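Local coordinates for flavin-nucleotide-binding protein (Azotobacter vinelandii, PDB 6RK0) that acts as a low-potential terminal oxidase, a flavocytochrome that carries FAD and haem b and is associated with the iron-only nitrogenase, at the interface of chains A and B. Residues are numbered along the deposited sequence; one frame, centred on the assembly and turned at random. Chains: chain A/B, Uncharacterized protein.

Contact 1: the interface of chains A and B. Residues chain A 204-206, 209; chain B 190-192.
The short strand 204-205 of chain A and the loop that follows it lie against the start of strand 192-200 of chain B and the loop residues just ahead of it. A:Pro205 and B:Gly192 form an antiparallel beta bridge, so the two chains pair edge to edge here. Beyond the bridge the backbone of B:Ala191 takes over. Its carbonyl oxygen accepts two donors from chain A. The backbone N of A:Asp206 reaches B:Ala191 O at 2.9 Å in an almost straight bond, from above the carbonyl plane. The side-chain amide ND2 of A:Asn209 reaches the same B:Ala191 O at 2.9 Å, in the carbonyl plane and on a lone pair. This second bond is more bent, 142° at the hydrogen.

A:Asn209 also accepts. Its OD1 takes the backbone N of B:Ala191 at 2.9 Å. The amide thus reads both the N-H and the C=O of one residue, much as a neighbouring strand would. The two bonds fix the rotation of the amide. Its CG stands anti to the carbonyl carbon (chi1 -83°), which swings the amide toward chain B.

The indole of B:Trp190 turns one face toward this amide. ND2 of A:Asn209 sits over that face, off toward the rim, 3.3 Å from CD1 of B:Trp190. The amide and ring planes are 48° apart, so this is no flat stack. At the six-membered end of the indole, CZ2 of B:Trp190 packs against CA of A:Pro205 at 3.5 Å, with the proline CB close by. B:Trp190 therefore supports both the strand and the amide. Elsewhere in the patch, the methyl CB of B:Ala191 lies 3.9 Å from CB of A:Asp206.

The patch sits where the C-terminal segment of chain A, past its strand 192-200, meets the beginning of the same strand in chain B, toward one end of the two-chain assembly.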
loop_
_atom_site.group_PDB
_atom_site.type_symbol
_atom_site.label_atom_id
_atom_site.label_comp_id
_atom_site.label_asym_id
_atom_site.label_seq_id
_atom_site.Cartn_x
_atom_site.Cartn_y
_atom_site.Cartn_z
ATOM N N GLU A 204 22.750 4.175 4.648
ATOM C CA GLU A 204 23.481 3.630 5.771
ATOM C C GLU A 204 24.332 2.471 5.296
ATOM O O GLU A 204 23.804 1.448 4.849
ATOM C CB GLU A 204 22.488 3.177 6.830
ATOM C CG GLU A 204 21.739 4.438 7.277
ATOM C CD GLU A 204 20.810 4.231 8.400
ATOM O OE1 GLU A 204 20.715 3.119 8.935
ATOM O OE2 GLU A 204 20.101 5.202 8.718
ATOM N N PRO A 205 25.650 2.599 5.361
ATOM C CA PRO A 205 26.510 1.550 4.808
ATOM C C PRO A 205 26.447 0.268 5.620
ATOM O O PRO A 205 26.391 0.288 6.860
ATOM C CB PRO A 205 27.917 2.154 4.900
ATOM C CG PRO A 205 27.818 3.124 6.089
ATOM C CD PRO A 205 26.416 3.726 5.916
ATOM N N ASP A 206 26.571 -0.853 4.915
ATOM C CA ASP A 206 26.763 -2.133 5.596
ATOM C C ASP A 206 28.113 -2.072 6.316
ATOM O O ASP A 206 29.144 -1.803 5.676
ATOM C CB ASP A 206 26.822 -3.221 4.513
ATOM C CG ASP A 206 26.983 -4.623 5.051
ATOM O OD1 ASP A 206 27.100 -4.802 6.286
ATOM O OD2 ASP A 206 26.973 -5.559 4.198
ATOM N N ASN A 209 31.037 -3.716 4.571
ATOM C CA ASN A 209 31.649 -3.208 3.350
ATOM C C ASN A 209 33.168 -3.251 3.473
ATOM O O ASN A 209 33.748 -3.007 4.547
ATOM C CB ASN A 209 31.241 -1.770 3.110
ATOM C CG ASN A 209 29.893 -1.659 2.429
ATOM O OD1 ASN A 209 29.339 -2.623 1.900
ATOM N ND2 ASN A 209 29.359 -0.444 2.443
ATOM N N TRP B 190 29.635 -1.617 -2.947
ATOM C CA TRP B 190 29.122 -0.987 -1.736
ATOM C C TRP B 190 27.710 -1.508 -1.442
ATOM O O TRP B 190 26.823 -1.407 -2.292
ATOM C CB TRP B 190 29.056 0.517 -1.962
ATOM C CG TRP B 190 28.701 1.338 -0.757
ATOM C CD1 TRP B 190 29.585 1.937 0.116
ATOM C CD2 TRP B 190 27.384 1.668 -0.286
ATOM N NE1 TRP B 190 28.904 2.621 1.088
ATOM C CE2 TRP B 190 27.546 2.464 0.880
ATOM C CE3 TRP B 190 26.080 1.364 -0.737
ATOM C CZ2 TRP B 190 26.457 2.980 1.584
ATOM C CZ3 TRP B 190 25.020 1.872 -0.016
ATOM C CH2 TRP B 190 25.205 2.660 1.131
ATOM N N ALA B 191 27.517 -1.999 -0.232
ATOM C CA ALA B 191 26.218 -2.496 0.219
ATOM C C ALA B 191 25.715 -1.594 1.350
ATOM O O ALA B 191 26.488 -0.920 2.033
ATOM C CB ALA B 191 26.371 -3.944 0.667
ATOM N N GLY B 192 24.391 -1.600 1.552
ATOM C CA GLY B 192 23.828 -0.782 2.609
ATOM C C GLY B 192 22.323 -0.703 2.464
ATOM O O GLY B 192 21.710 -1.508 1.765
#

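Contact 2: the interface of chains A and B. Residues chain A 102, 182, 185; chain B 206, 208.
The carboxylate oxygen OD2 of B:Asp206 is gripped by both terminal nitrogens of A:Arg102. NH1 and NH2 of A:Arg102 donate hydrogen bonds to OD2 of B:Asp206 at 2.9 and 3.0 Å, a salt bridge in which both nitrogens share one oxygen. The oxygen sits in the guanidinium plane, but the carboxylate is turned 83° against that plane. NH1 meets OD2 nearly along its C-O axis, while NH2 comes from above the carboxylate. Water 1 joins OD2 to the phenol OH of A:Tyr185. The other oxygen, OD1 of B:Asp206, accepts the backbone N of B:Arg208 at 2.9 Å, which helps hold the loop in shape.

B:Arg208 lays its guanidinium flat on the A:Tyr185 ring. CZ of B:Arg208 is 3.4 Å from the ring centroid, and the planes are 1° apart, a cation-pi stack. A bend at chi3 (66°) turns the group over the ring. The far edge of the guanidinium faces the A:Glu182 carboxylate nearly in plane. In this salt bridge NH2 of B:Arg208 bonds OE1 of A:Glu182 at 3.1 Å, and NH1 bonds OE2, both on syn lone pairs. A:Glu182 is poorly ordered, so the pair may be less firmly held. A leucine in place of B:Arg208 would probably leave the A:Glu182 carboxylate without its mate and the tyrosine face without its cationic cover. Water 2 links the carbonyls of A:Tyr185 and B:Arg208. These groups probably help hold the two chains together at the assembly's edge.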
loop_
_atom_site.group_PDB
_atom_site.type_symbol
_atom_site.label_atom_id
_atom_site.label_comp_id
_atom_site.label_asym_id
_atom_site.label_seq_id
_atom_site.Cartn_x
_atom_site.Cartn_y
_atom_site.Cartn_z
ATOM N N ARG A 102 -15.143 20.250 7.932
ATOM C CA ARG A 102 -15.998 20.754 9.003
ATOM C C ARG A 102 -16.959 19.705 9.523
ATOM O O ARG A 102 -17.413 19.825 10.664
ATOM C CB ARG A 102 -16.767 21.976 8.491
ATOM C CG ARG A 102 -15.889 23.133 8.141
ATOM C CD ARG A 102 -16.524 24.091 7.133
ATOM N NE ARG A 102 -15.625 25.167 6.781
ATOM C CZ ARG A 102 -14.575 25.045 5.973
ATOM N NH1 ARG A 102 -14.395 23.925 5.252
ATOM N NH2 ARG A 102 -13.746 26.063 5.800
ATOM N N GLU A 182 -22.134 22.950 1.343
ATOM C CA GLU A 182 -22.122 24.413 1.312
ATOM C C GLU A 182 -22.744 25.019 2.555
ATOM O O GLU A 182 -22.332 26.109 2.997
ATOM C CB GLU A 182 -22.802 24.917 0.052
ATOM C CG GLU A 182 -21.914 24.833 -1.163
ATOM C CD GLU A 182 -20.574 25.599 -1.037
ATOM O OE1 GLU A 182 -20.516 26.652 -0.379
ATOM O OE2 GLU A 182 -19.567 25.138 -1.621
ATOM N N TYR A 185 -20.305 26.029 5.850
ATOM C CA TYR A 185 -19.198 26.982 5.850
ATOM C C TYR A 185 -19.296 28.070 6.909
ATOM O O TYR A 185 -18.303 28.776 7.090
ATOM C CB TYR A 185 -18.957 27.535 4.441
ATOM C CG TYR A 185 -18.164 26.555 3.607
ATOM C CD1 TYR A 185 -16.771 26.564 3.626
ATOM C CD2 TYR A 185 -18.795 25.567 2.883
ATOM C CE1 TYR A 185 -16.036 25.623 2.929
ATOM C CE2 TYR A 185 -18.090 24.616 2.179
ATOM C CZ TYR A 185 -16.692 24.647 2.185
ATOM O OH TYR A 185 -16.005 23.679 1.505
ATOM N N ASP B 206 -7.507 25.442 5.082
ATOM C CA ASP B 206 -8.466 25.713 4.011
ATOM C C ASP B 206 -8.588 27.235 3.851
ATOM O O ASP B 206 -8.853 27.935 4.834
ATOM C CB ASP B 206 -9.810 25.124 4.440
ATOM C CG ASP B 206 -10.920 25.311 3.442
ATOM O OD1 ASP B 206 -10.725 25.936 2.367
ATOM O OD2 ASP B 206 -12.041 24.809 3.744
ATOM N N ARG B 208 -10.983 28.794 2.819
ATOM C CA ARG B 208 -12.345 29.140 3.226
ATOM C C ARG B 208 -12.559 29.111 4.739
ATOM O O ARG B 208 -13.665 29.390 5.202
ATOM C CB ARG B 208 -13.372 28.239 2.545
ATOM C CG ARG B 208 -13.376 28.403 1.021
ATOM C CD ARG B 208 -14.472 27.680 0.323
ATOM N NE ARG B 208 -15.770 28.244 0.673
ATOM C CZ ARG B 208 -16.931 27.736 0.267
ATOM N NH1 ARG B 208 -16.953 26.654 -0.508
ATOM N NH2 ARG B 208 -18.046 28.296 0.667
HETATM O O HOH W 1 -13.419 24.110 1.525
HETATM O O HOH W 2 -16.367 29.987 5.232
#

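Contact 1 and contact 2 lie about 50 Å apart in the copies given, measured between the centres of their C-alpha atoms. Both use the segment after strand 204-205, from chain A in contact 1 and from chain B in contact 2. The interface is two-fold symmetric, so the twin of contact 2 lies beside contact 1. At each end one Asp206 thus gives its backbone N to Ala191 and its carboxylate to Arg102 of the partner chain. Backbone pairing and charged side chains work side by side. If this pair is the working unit, the tail segments probably help hold its two chains together at both ends.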